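Local coordinates for protein indole-3-acetic acid-amido synthetase GH3.15 (Arabidopsis thaliana, PDB 6E1Q) that uses ATP to adenylate the auxin precursor indole-3-butyric acid and joins it to glutamine and possibly cysteine, and also conjugates the herbicide 2,4-DB, at residues 20-25 against 415-420; 64-69 against 403-408; 126-131 against 335-340; 354-359 against 379-384. All coordinates share one frame; numbering follows the deposited sequence. Where two conformers were deposited one is given.

Overall arrangement
From the N terminus, contact 1 opens at 20-25, where helices 10-22 and 24-38 meet, and closes at 415-420, so its loop takes in both segments of every other contact. Within it, contact 2 runs from 64-69 to 403-408, and it in turn encloses contacts 3 and 4. These two follow in series: contact 3 brings helix 112-132 to the loop after strand 332-335, and contact 4 pairs strand 356-361 with strand 379-381. No pair of loops crosses. Contact 1 touches contact 3 through Y416 on F337 and contact 4 through V24 on L382, while a salt bridge from R403 to E358 joins contacts 2 and 4, whose centres lie about 14 Å apart.

Contact 1 (20-25 against 415-420); sequences LTTNVK and FYNNAP
T21 is gripped by the turn at N417 and N418 through both its backbone and its side chain. Its carbonyl O accepts N418 N at 2.9 Å. T21 OG1 stands between the backbone N and the carbonyl carbon (chi1 54°) and receives N417 ND2 at 2.9 Å in a bond lying in the amide plane. The same hydroxyl is also hydrogen-bonded to the carbonyl O atoms of L17 and E18 in the turn before, and it meets the edge of the Y416 ring, near its plane, at CD2 and CE2. On the other branch, CG2 lies 4.0 Å from A419 CB. E18 also holds the second shell: its carboxylate bonds Y416 OH and N417 ND2, and its carbonyl O takes the hydroxyl of T22.

The partner segment is a beta hairpin: strands 404-416 and 419-427 are joined by a type II' turn from Y416 to A419, closed by Y416 N to A419 O and A419 N to Y416 O. N417 has the positive phi (50°) expected at the second position of such a turn. The hairpin tip thus docks on the junction between helices 10-22 and 24-38.

T22 contributes mainly its backbone: N418 ND2 reaches T22 O at 2.8 Å, nearly straight (173°), in the carbonyl plane on a lone pair. Past N23, which turns away from the hairpin, V24 leans back over it. V24 CG2 sits 3.6 Å from N418 O and 3.9 Å from A419 CB.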
# COMPACT_ATOMS: atom_id res chain seq x y z
N LEU A 20 9.71 -11.77 -21.71
CA LEU A 20 10.24 -11.58 -20.36
C LEU A 20 9.78 -12.66 -19.40
O LEU A 20 10.52 -13.01 -18.48
CB LEU A 20 9.82 -10.21 -19.82
CG LEU A 20 10.48 -9.00 -20.49
CD1 LEU A 20 9.85 -7.69 -19.98
CD2 LEU A 20 11.97 -8.99 -20.25
N THR A 21 8.57 -13.18 -19.57
CA THR A 21 8.06 -14.22 -18.67
C THR A 21 8.31 -15.63 -19.19
O THR A 21 7.91 -16.60 -18.55
CB THR A 21 6.56 -14.00 -18.44
OG1 THR A 21 5.89 -13.92 -19.70
CG2 THR A 21 6.35 -12.69 -17.67
N THR A 22 8.98 -15.76 -20.34
CA THR A 22 9.32 -17.07 -20.90
C THR A 22 10.78 -17.43 -20.66
O THR A 22 11.08 -18.55 -20.25
CB THR A 22 9.00 -17.09 -22.41
OG1 THR A 22 7.59 -16.91 -22.59
CG2 THR A 22 9.44 -18.43 -23.08
N ASN A 23 11.69 -16.49 -20.89
CA ASN A 23 13.12 -16.74 -20.73
C ASN A 23 13.61 -16.37 -19.34
O ASN A 23 14.61 -15.67 -19.16
CB ASN A 23 13.89 -15.99 -21.80
CG ASN A 23 13.37 -16.31 -23.18
OD1 ASN A 23 13.28 -17.47 -23.54
ND2 ASN A 23 13.01 -15.29 -23.94
N VAL A 24 12.91 -16.89 -18.33
CA VAL A 24 13.10 -16.41 -16.97
C VAL A 24 14.48 -16.80 -16.44
O VAL A 24 15.22 -15.97 -15.91
CB VAL A 24 11.96 -16.92 -16.07
CG1 VAL A 24 12.06 -16.35 -14.65
CG2 VAL A 24 10.59 -16.58 -16.71
N LYS A 25 14.86 -18.07 -16.62
CA LYS A 25 16.13 -18.54 -16.08
C LYS A 25 17.30 -17.78 -16.70
O LYS A 25 18.21 -17.31 -15.99
CB LYS A 25 16.25 -20.07 -16.28
CG LYS A 25 17.50 -20.68 -15.67
CD LYS A 25 17.17 -21.28 -14.29
CE LYS A 25 18.41 -21.63 -13.46
NZ LYS A 25 18.11 -21.71 -11.99
N PHE A 415 2.24 -20.33 -12.48
CA PHE A 415 3.21 -19.85 -13.46
C PHE A 415 2.49 -19.12 -14.59
O PHE A 415 1.51 -19.65 -15.14
CB PHE A 415 4.02 -21.01 -14.03
CG PHE A 415 4.78 -21.80 -13.00
CD1 PHE A 415 5.94 -21.28 -12.44
CD2 PHE A 415 4.36 -23.06 -12.61
CE1 PHE A 415 6.66 -22.00 -11.50
CE2 PHE A 415 5.08 -23.79 -11.68
CZ PHE A 415 6.23 -23.26 -11.13
N TYR A 416 2.96 -17.92 -14.91
CA TYR A 416 2.59 -17.22 -16.14
C TYR A 416 3.72 -17.48 -17.12
O TYR A 416 4.84 -16.98 -16.92
CB TYR A 416 2.37 -15.72 -15.91
CG TYR A 416 1.86 -15.01 -17.15
CD1 TYR A 416 0.50 -14.93 -17.43
CD2 TYR A 416 2.76 -14.47 -18.08
CE1 TYR A 416 0.04 -14.30 -18.58
CE2 TYR A 416 2.30 -13.84 -19.23
CZ TYR A 416 0.95 -13.76 -19.48
OH TYR A 416 0.49 -13.15 -20.62
N ASN A 417 3.45 -18.27 -18.16
CA ASN A 417 4.52 -18.90 -18.94
C ASN A 417 5.51 -19.59 -18.00
O ASN A 417 5.12 -20.52 -17.29
CB ASN A 417 5.20 -17.86 -19.84
CG ASN A 417 4.26 -17.30 -20.88
OD1 ASN A 417 3.49 -18.04 -21.49
ND2 ASN A 417 4.28 -15.98 -21.06
N ASN A 418 6.77 -19.16 -17.96
CA ASN A 418 7.73 -19.72 -17.01
C ASN A 418 7.96 -18.85 -15.78
O ASN A 418 8.83 -19.16 -14.97
CB ASN A 418 9.07 -20.02 -17.68
CG ASN A 418 8.97 -21.10 -18.73
OD1 ASN A 418 8.26 -22.09 -18.54
ND2 ASN A 418 9.68 -20.94 -19.83
N ALA A 419 7.23 -17.75 -15.64
CA ALA A 419 7.46 -16.86 -14.51
C ALA A 419 6.49 -17.19 -13.38
O ALA A 419 5.27 -17.09 -13.59
CB ALA A 419 7.30 -15.40 -14.95
N PRO A 420 6.97 -17.55 -12.20
CA PRO A 420 6.06 -17.77 -11.06
C PRO A 420 5.25 -16.53 -10.70
O PRO A 420 5.74 -15.40 -10.75
CB PRO A 420 7.01 -18.14 -9.91
CG PRO A 420 8.29 -18.54 -10.56
CD PRO A 420 8.38 -17.77 -11.84

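Contact 2 (64-69 against 403-408); sequences VVTYED and RYRVGD
An isolated beta bridge between V65 and Y404 ties the approach to helix 67-78 to the start of strand 404-416, the strand that carries the ATP-binding residue D408. V65 N donates to R403 O at 3.0 Å, and R405 N returns a bond to V65 O at 2.8 Å. On its other neighbour the strand begins with a G1 beta bulge, in which R403 and Y404 both face V395 of strand 390-396.

The arginines on either side of Y404 meet V64 by different atoms. V64 CG2 stands 4.0 Å above the centre of one face of the R403 guanidinium, whose NH1 and NH2 are held by V62 O and E358. V64 CG1 instead packs on the aliphatic part of R405, 3.7 Å from CG. The R405 chain bends at chi3 (68°), and its guanidinium has T66 CG2 over one face; a salt bridge from NE to E392 fixes that end.

At the helix start, T66 occupies the N-cap position, and its own N is bonded to D69 OD2 at 2.9 Å. Y404 and Y67 lie side by side, pointing the same way. Y404 OH comes 3.5 Å from Y67 CB, at the edge of that ring, and is itself bonded to K106 and to E330, an ATP-site residue. One water links the segments further along, accepting from Y67 N and donating to R405 O.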
# COMPACT_ATOMS: atom_id res chain seq x y z
N VAL A 64 22.65 -13.19 3.47
CA VAL A 64 21.28 -12.71 3.39
C VAL A 64 21.07 -11.73 4.53
O VAL A 64 21.26 -12.08 5.70
CB VAL A 64 20.28 -13.88 3.46
CG1 VAL A 64 18.85 -13.37 3.28
CG2 VAL A 64 20.61 -14.91 2.39
N VAL A 65 20.66 -10.50 4.20
CA VAL A 65 20.67 -9.42 5.17
C VAL A 65 19.29 -8.79 5.26
O VAL A 65 18.43 -8.97 4.39
CB VAL A 65 21.71 -8.35 4.80
CG1 VAL A 65 23.09 -8.95 4.84
CG2 VAL A 65 21.41 -7.77 3.41
N THR A 66 19.08 -8.04 6.34
CA THR A 66 17.94 -7.15 6.53
C THR A 66 18.42 -5.71 6.45
O THR A 66 19.62 -5.43 6.43
CB THR A 66 17.27 -7.37 7.88
OG1 THR A 66 18.22 -7.13 8.93
CG2 THR A 66 16.70 -8.79 8.00
N TYR A 67 17.45 -4.78 6.43
CA TYR A 67 17.78 -3.36 6.49
C TYR A 67 18.68 -3.05 7.68
O TYR A 67 19.63 -2.27 7.56
CB TYR A 67 16.51 -2.52 6.57
CG TYR A 67 16.82 -1.04 6.48
CD1 TYR A 67 17.01 -0.44 5.25
CD2 TYR A 67 16.96 -0.26 7.63
CE1 TYR A 67 17.30 0.92 5.15
CE2 TYR A 67 17.26 1.10 7.54
CZ TYR A 67 17.42 1.67 6.29
OH TYR A 67 17.70 3.01 6.16
N GLU A 68 18.42 -3.69 8.82
CA GLU A 68 19.23 -3.44 10.01
C GLU A 68 20.70 -3.72 9.76
O GLU A 68 21.57 -3.00 10.27
CB GLU A 68 18.72 -4.29 11.18
CG GLU A 68 17.43 -3.82 11.82
CD GLU A 68 16.23 -3.87 10.89
OE1 GLU A 68 15.28 -3.12 11.15
OE2 GLU A 68 16.23 -4.65 9.91
N ASP A 69 21.01 -4.75 8.97
CA ASP A 69 22.42 -5.12 8.80
C ASP A 69 23.15 -4.15 7.89
O ASP A 69 24.37 -4.02 7.99
CB ASP A 69 22.55 -6.54 8.22
CG ASP A 69 21.83 -7.59 9.03
OD1 ASP A 69 22.03 -7.67 10.27
OD2 ASP A 69 21.05 -8.36 8.42
N ARG A 403 20.98 -9.55 -1.87
CA ARG A 403 20.32 -10.60 -1.09
C ARG A 403 19.64 -10.02 0.14
O ARG A 403 19.90 -10.40 1.28
CB ARG A 403 21.30 -11.70 -0.69
CG ARG A 403 22.20 -12.14 -1.82
CD ARG A 403 22.94 -13.41 -1.48
NE ARG A 403 22.09 -14.58 -1.64
CZ ARG A 403 22.37 -15.78 -1.13
NH1 ARG A 403 23.48 -15.96 -0.42
NH2 ARG A 403 21.54 -16.79 -1.33
N TYR A 404 18.73 -9.09 -0.13
CA TYR A 404 18.15 -8.25 0.89
C TYR A 404 16.72 -8.71 1.15
O TYR A 404 15.94 -8.91 0.21
CB TYR A 404 18.20 -6.79 0.43
CG TYR A 404 17.39 -5.80 1.25
CD1 TYR A 404 16.02 -5.63 1.01
CD2 TYR A 404 18.00 -4.99 2.21
CE1 TYR A 404 15.28 -4.69 1.74
CE2 TYR A 404 17.26 -4.06 2.94
CZ TYR A 404 15.90 -3.91 2.70
OH TYR A 404 15.15 -2.99 3.40
N ARG A 405 16.39 -8.89 2.41
CA ARG A 405 15.10 -9.42 2.80
C ARG A 405 14.07 -8.30 2.79
O ARG A 405 14.23 -7.28 3.47
CB ARG A 405 15.19 -10.08 4.17
CG ARG A 405 15.86 -11.44 4.10
CD ARG A 405 16.17 -11.95 5.50
NE ARG A 405 14.94 -12.26 6.22
CZ ARG A 405 14.90 -12.55 7.51
NH1 ARG A 405 16.02 -12.57 8.22
NH2 ARG A 405 13.73 -12.82 8.09
N VAL A 406 13.00 -8.51 2.02
CA VAL A 406 12.02 -7.48 1.76
C VAL A 406 10.98 -7.40 2.86
O VAL A 406 10.37 -6.34 3.06
CB VAL A 406 11.44 -7.78 0.36
CG1 VAL A 406 10.03 -7.28 0.22
CG2 VAL A 406 12.35 -7.17 -0.70
N GLY A 407 10.78 -8.47 3.63
CA GLY A 407 9.88 -8.43 4.76
C GLY A 407 8.43 -8.73 4.44
O GLY A 407 7.58 -8.58 5.33
N ASP A 408 8.12 -9.10 3.20
CA ASP A 408 6.81 -9.62 2.83
C ASP A 408 6.86 -11.13 2.79
O ASP A 408 7.92 -11.73 2.63
CB ASP A 408 6.36 -9.11 1.46
CG ASP A 408 6.23 -7.61 1.39
OD1 ASP A 408 5.90 -6.98 2.42
OD2 ASP A 408 6.46 -7.07 0.29
O HOH W 1 14.73 -5.70 5.66

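Contact 3 (126-131 against 335-340)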
# COMPACT_ATOMS: atom_id res chain seq x y z
N ALA A 126 1.65 -0.86 -19.52
CA ALA A 126 0.37 -0.19 -19.76
C ALA A 126 -0.43 -0.75 -20.94
O ALA A 126 -1.67 -0.86 -20.80
CB ALA A 126 0.62 1.32 -19.95
N PRO A 127 0.15 -1.11 -22.09
CA PRO A 127 -0.69 -1.71 -23.15
C PRO A 127 -1.45 -2.94 -22.70
O PRO A 127 -2.56 -3.19 -23.21
CB PRO A 127 0.33 -2.05 -24.25
CG PRO A 127 1.45 -1.08 -24.03
CD PRO A 127 1.54 -0.93 -22.53
N LEU A 128 -0.92 -3.72 -21.76
CA LEU A 128 -1.69 -4.84 -21.23
C LEU A 128 -2.92 -4.34 -20.49
O LEU A 128 -4.02 -4.88 -20.67
CB LEU A 128 -0.82 -5.71 -20.33
CG LEU A 128 -1.48 -7.06 -20.02
CD1 LEU A 128 -0.44 -8.15 -20.03
CD2 LEU A 128 -2.19 -7.01 -18.67
N LEU A 129 -2.76 -3.30 -19.67
CA LEU A 129 -3.91 -2.70 -19.02
C LEU A 129 -4.91 -2.21 -20.06
O LEU A 129 -6.11 -2.52 -19.97
CB LEU A 129 -3.47 -1.54 -18.11
CG LEU A 129 -2.82 -1.86 -16.77
CD1 LEU A 129 -2.35 -0.57 -16.05
CD2 LEU A 129 -3.75 -2.69 -15.89
N TYR A 130 -4.43 -1.46 -21.06
CA TYR A 130 -5.33 -0.99 -22.12
C TYR A 130 -6.01 -2.15 -22.82
O TYR A 130 -7.21 -2.09 -23.12
CB TYR A 130 -4.58 -0.14 -23.14
CG TYR A 130 -3.84 1.03 -22.55
CD1 TYR A 130 -4.32 1.68 -21.43
CD2 TYR A 130 -2.65 1.47 -23.12
CE1 TYR A 130 -3.63 2.75 -20.89
CE2 TYR A 130 -1.96 2.53 -22.58
CZ TYR A 130 -2.46 3.17 -21.47
OH TYR A 130 -1.77 4.23 -20.93
N LYS A 131 -5.27 -3.22 -23.08
CA LYS A 131 -5.90 -4.38 -23.70
C LYS A 131 -7.00 -4.94 -22.81
O LYS A 131 -8.07 -5.33 -23.29
CB LYS A 131 -4.85 -5.44 -24.02
CG LYS A 131 -5.40 -6.62 -24.79
CD LYS A 131 -4.32 -7.67 -25.04
CE LYS A 131 -4.83 -8.81 -25.91
NZ LYS A 131 -5.05 -8.36 -27.31
N VAL A 335 3.90 -7.79 -11.60
CA VAL A 335 2.68 -7.19 -12.12
C VAL A 335 1.58 -8.23 -12.20
O VAL A 335 1.82 -9.44 -12.23
CB VAL A 335 2.87 -6.52 -13.50
CG1 VAL A 335 3.66 -5.23 -13.34
CG2 VAL A 335 3.53 -7.48 -14.48
N ASN A 336 0.35 -7.74 -12.25
CA ASN A 336 -0.83 -8.60 -12.32
C ASN A 336 -1.18 -8.81 -13.79
O ASN A 336 -1.61 -7.88 -14.47
CB ASN A 336 -1.96 -7.96 -11.51
CG ASN A 336 -3.24 -8.79 -11.45
OD1 ASN A 336 -4.23 -8.34 -10.85
ND2 ASN A 336 -3.27 -9.94 -12.09
N PHE A 337 -0.99 -10.02 -14.28
CA PHE A 337 -1.35 -10.26 -15.67
C PHE A 337 -2.85 -10.46 -15.87
O PHE A 337 -3.27 -10.65 -17.02
CB PHE A 337 -0.57 -11.44 -16.21
CG PHE A 337 0.77 -11.06 -16.74
CD1 PHE A 337 0.90 -10.63 -18.06
CD2 PHE A 337 1.89 -11.10 -15.93
CE1 PHE A 337 2.12 -10.27 -18.56
CE2 PHE A 337 3.14 -10.73 -16.44
CZ PHE A 337 3.25 -10.31 -17.76
N ASN A 338 -3.66 -10.41 -14.82
CA ASN A 338 -5.12 -10.52 -14.93
C ASN A 338 -5.76 -9.41 -14.12
O ASN A 338 -6.39 -9.66 -13.08
CB ASN A 338 -5.61 -11.89 -14.48
CG ASN A 338 -7.09 -12.08 -14.74
OD1 ASN A 338 -7.70 -11.31 -15.48
ND2 ASN A 338 -7.68 -13.11 -14.13
N PRO A 339 -5.65 -8.16 -14.58
CA PRO A 339 -6.00 -7.02 -13.70
C PRO A 339 -7.46 -6.95 -13.32
O PRO A 339 -7.78 -6.38 -12.26
CB PRO A 339 -5.56 -5.80 -14.53
CG PRO A 339 -5.42 -6.30 -15.96
CD PRO A 339 -5.04 -7.75 -15.86
N LEU A 340 -8.37 -7.50 -14.11
CA LEU A 340 -9.80 -7.49 -13.80
C LEU A 340 -10.26 -8.71 -13.00
O LEU A 340 -11.47 -8.91 -12.86
CB LEU A 340 -10.62 -7.38 -15.09
CG LEU A 340 -10.46 -6.03 -15.81
CD1 LEU A 340 -11.38 -5.94 -17.04
CD2 LEU A 340 -10.67 -4.85 -14.86
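L128 CG is anti to the backbone N (chi1 -166°), which sets it on the side of helix 112-132 facing the loop, while L129 CG, anti to its own carbonyl carbon (chi1 -76°), lies on the side of P339. The two leucines thereby pack a helix of the GH3 N-terminal domain, a member of the ANL adenylating clan, against the irregular loop that follows strand 332-335. The contact is buried and apolar, and modest in extent: 188 Å² summed over both sides.

L128 divides its branches between two partners. CD1 meets the F337 ring obliquely at CD1 and CE1, with 3.4 Å between the two CD1 atoms; the two side chains cross at about a right angle. CD2 turns to P339, 4.1 Å from its CD, and lies as far from the carbonyl O of F337. The leucine tip therefore fits between ring and proline. An alanine in place of L128 would probably leave a gap between F337 and P339 and take from the F337 ring the methyl packed against CD1 and CE1.

Beyond the two segments, F337 also stacks on Y416, L14 of helix 10-22 touches L128, and Y125 OH, a little earlier on helix 112-132, bonds N336 O. The loop is thus joined to the helix by a polar link as well as by the leucines. The site lies close to the substrate pocket, for the side chain of L129 is about 7 Å from bound (2,4-dichlorophenoxy)acetic acid. On that residue, CD2 rests against the pyrrolidine ring of P339, 3.8 Å from CB and 4.0 Å from CG.

Contact 4 (354-359 against 379-384)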
# COMPACT_ATOMS: atom_id res chain seq x y z
N MET A 354 13.88 -7.01 -13.52
CA MET A 354 13.87 -5.91 -12.55
C MET A 354 14.85 -6.12 -11.40
O MET A 354 15.03 -5.20 -10.59
CB MET A 354 12.46 -5.71 -12.00
CG MET A 354 11.42 -5.49 -13.09
SD MET A 354 11.86 -4.10 -14.17
CE MET A 354 11.69 -2.75 -12.99
N GLY A 355 15.49 -7.27 -11.33
CA GLY A 355 16.39 -7.60 -10.24
C GLY A 355 16.60 -9.09 -10.21
O GLY A 355 15.98 -9.84 -10.95
N TYR A 356 17.53 -9.51 -9.36
CA TYR A 356 17.77 -10.93 -9.12
C TYR A 356 17.01 -11.32 -7.85
O TYR A 356 17.25 -10.75 -6.78
CB TYR A 356 19.26 -11.26 -8.97
CG TYR A 356 19.53 -12.75 -8.86
CD1 TYR A 356 19.47 -13.57 -9.98
CD2 TYR A 356 19.83 -13.34 -7.63
CE1 TYR A 356 19.72 -14.93 -9.89
CE2 TYR A 356 20.07 -14.70 -7.53
CZ TYR A 356 20.02 -15.49 -8.66
OH TYR A 356 20.26 -16.85 -8.59
N PHE A 357 16.12 -12.30 -7.98
CA PHE A 357 15.12 -12.60 -6.96
C PHE A 357 15.34 -13.99 -6.40
O PHE A 357 15.26 -14.98 -7.13
CB PHE A 357 13.71 -12.49 -7.55
CG PHE A 357 13.38 -11.14 -8.12
CD1 PHE A 357 13.21 -10.05 -7.28
CD2 PHE A 357 13.23 -10.97 -9.48
CE1 PHE A 357 12.90 -8.81 -7.81
CE2 PHE A 357 12.92 -9.74 -10.00
CZ PHE A 357 12.76 -8.65 -9.16
N GLU A 358 15.60 -14.07 -5.10
CA GLU A 358 15.61 -15.33 -4.38
C GLU A 358 14.46 -15.36 -3.40
O GLU A 358 13.78 -14.35 -3.16
CB GLU A 358 16.95 -15.54 -3.66
CG GLU A 358 18.13 -15.67 -4.61
CD GLU A 358 19.45 -15.64 -3.86
OE1 GLU A 358 19.83 -14.56 -3.36
OE2 GLU A 358 20.11 -16.70 -3.78
N PHE A 359 14.22 -16.53 -2.82
CA PHE A 359 13.05 -16.69 -1.97
C PHE A 359 13.41 -17.54 -0.77
O PHE A 359 13.89 -18.67 -0.91
CB PHE A 359 11.87 -17.28 -2.75
CG PHE A 359 11.37 -16.34 -3.80
CD1 PHE A 359 11.95 -16.31 -5.06
CD2 PHE A 359 10.39 -15.40 -3.50
CE1 PHE A 359 11.53 -15.40 -6.01
CE2 PHE A 359 9.96 -14.49 -4.45
CZ PHE A 359 10.54 -14.50 -5.71
N VAL A 379 17.02 -20.90 0.94
CA VAL A 379 16.59 -19.96 -0.09
C VAL A 379 16.72 -20.62 -1.45
O VAL A 379 17.67 -21.37 -1.71
CB VAL A 379 17.39 -18.64 -0.03
CG1 VAL A 379 17.54 -18.18 1.41
CG2 VAL A 379 18.75 -18.78 -0.71
N VAL A 380 15.74 -20.37 -2.31
CA VAL A 380 15.69 -20.96 -3.64
C VAL A 380 15.65 -19.84 -4.68
O VAL A 380 15.28 -18.70 -4.40
CB VAL A 380 14.49 -21.90 -3.81
CG1 VAL A 380 14.48 -22.98 -2.71
CG2 VAL A 380 13.23 -21.10 -3.75
N ASP A 381 16.06 -20.19 -5.90
CA ASP A 381 15.94 -19.30 -7.05
C ASP A 381 14.47 -19.13 -7.44
O ASP A 381 13.61 -19.94 -7.12
CB ASP A 381 16.72 -19.87 -8.24
CG ASP A 381 18.20 -19.53 -8.19
OD1 ASP A 381 18.58 -18.58 -7.47
OD2 ASP A 381 18.98 -20.22 -8.88
N LEU A 382 14.20 -18.03 -8.17
CA LEU A 382 12.85 -17.74 -8.63
C LEU A 382 12.20 -18.93 -9.32
O LEU A 382 11.04 -19.27 -9.04
CB LEU A 382 12.88 -16.52 -9.56
CG LEU A 382 11.60 -16.12 -10.30
CD1 LEU A 382 10.54 -15.62 -9.35
CD2 LEU A 382 11.93 -15.02 -11.29
N VAL A 383 12.92 -19.60 -10.23
CA VAL A 383 12.32 -20.70 -10.99
C VAL A 383 12.16 -21.98 -10.19
O VAL A 383 11.50 -22.91 -10.67
CB VAL A 383 13.14 -21.03 -12.24
CG1 VAL A 383 13.26 -19.81 -13.14
CG2 VAL A 383 14.51 -21.56 -11.85
N ASP A 384 12.76 -22.07 -9.00
CA ASP A 384 12.72 -23.28 -8.18
C ASP A 384 11.69 -23.21 -7.06
O ASP A 384 11.63 -24.10 -6.22
CB ASP A 384 14.09 -23.53 -7.59
CG ASP A 384 15.10 -23.82 -8.65
OD1 ASP A 384 14.70 -24.46 -9.65
OD2 ASP A 384 16.26 -23.39 -8.50
O HOH W 2 16.66 -16.50 -9.27
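Strands 356-359 and 379-381 run antiparallel at 138°, their axes 4.6 Å apart at closest approach, with F359 and V380 forming a hydrogen-bonded pair in which F359 N to V380 O and V380 N to F359 O are both 2.9 Å.

F359 CG, anti to its carbonyl carbon (chi1 -67°), starts the ring on the side of L382. The two side chains lie alongside, pointing the same way, with F359 CE1 3.5 Å from L382 CD1. An alanine in place of F359 would probably open a gap beside L382 and leave F422 without this ring to stack on.

The phenol of Y356 makes a weak hydrogen bond, OH to D381 OD1 at 2.7 Å, its ring turned 84° from the carboxylate plane. E358 OE2 lies 4.4 Å from the same OD1; K59 forms salt bridges with both, which would offset the repulsion. At L382 the strand gives way to a 3-10 turn, where a water bonds both F357 O and L382 N.

The two strands are successive in the chain, within the GH3 central domain, and 379-381 is the outermost. The other neighbour of 356-361 is strand 390-396, while helix 24-38 packs on Y356 through Q28 and L32 and on L382 through V24.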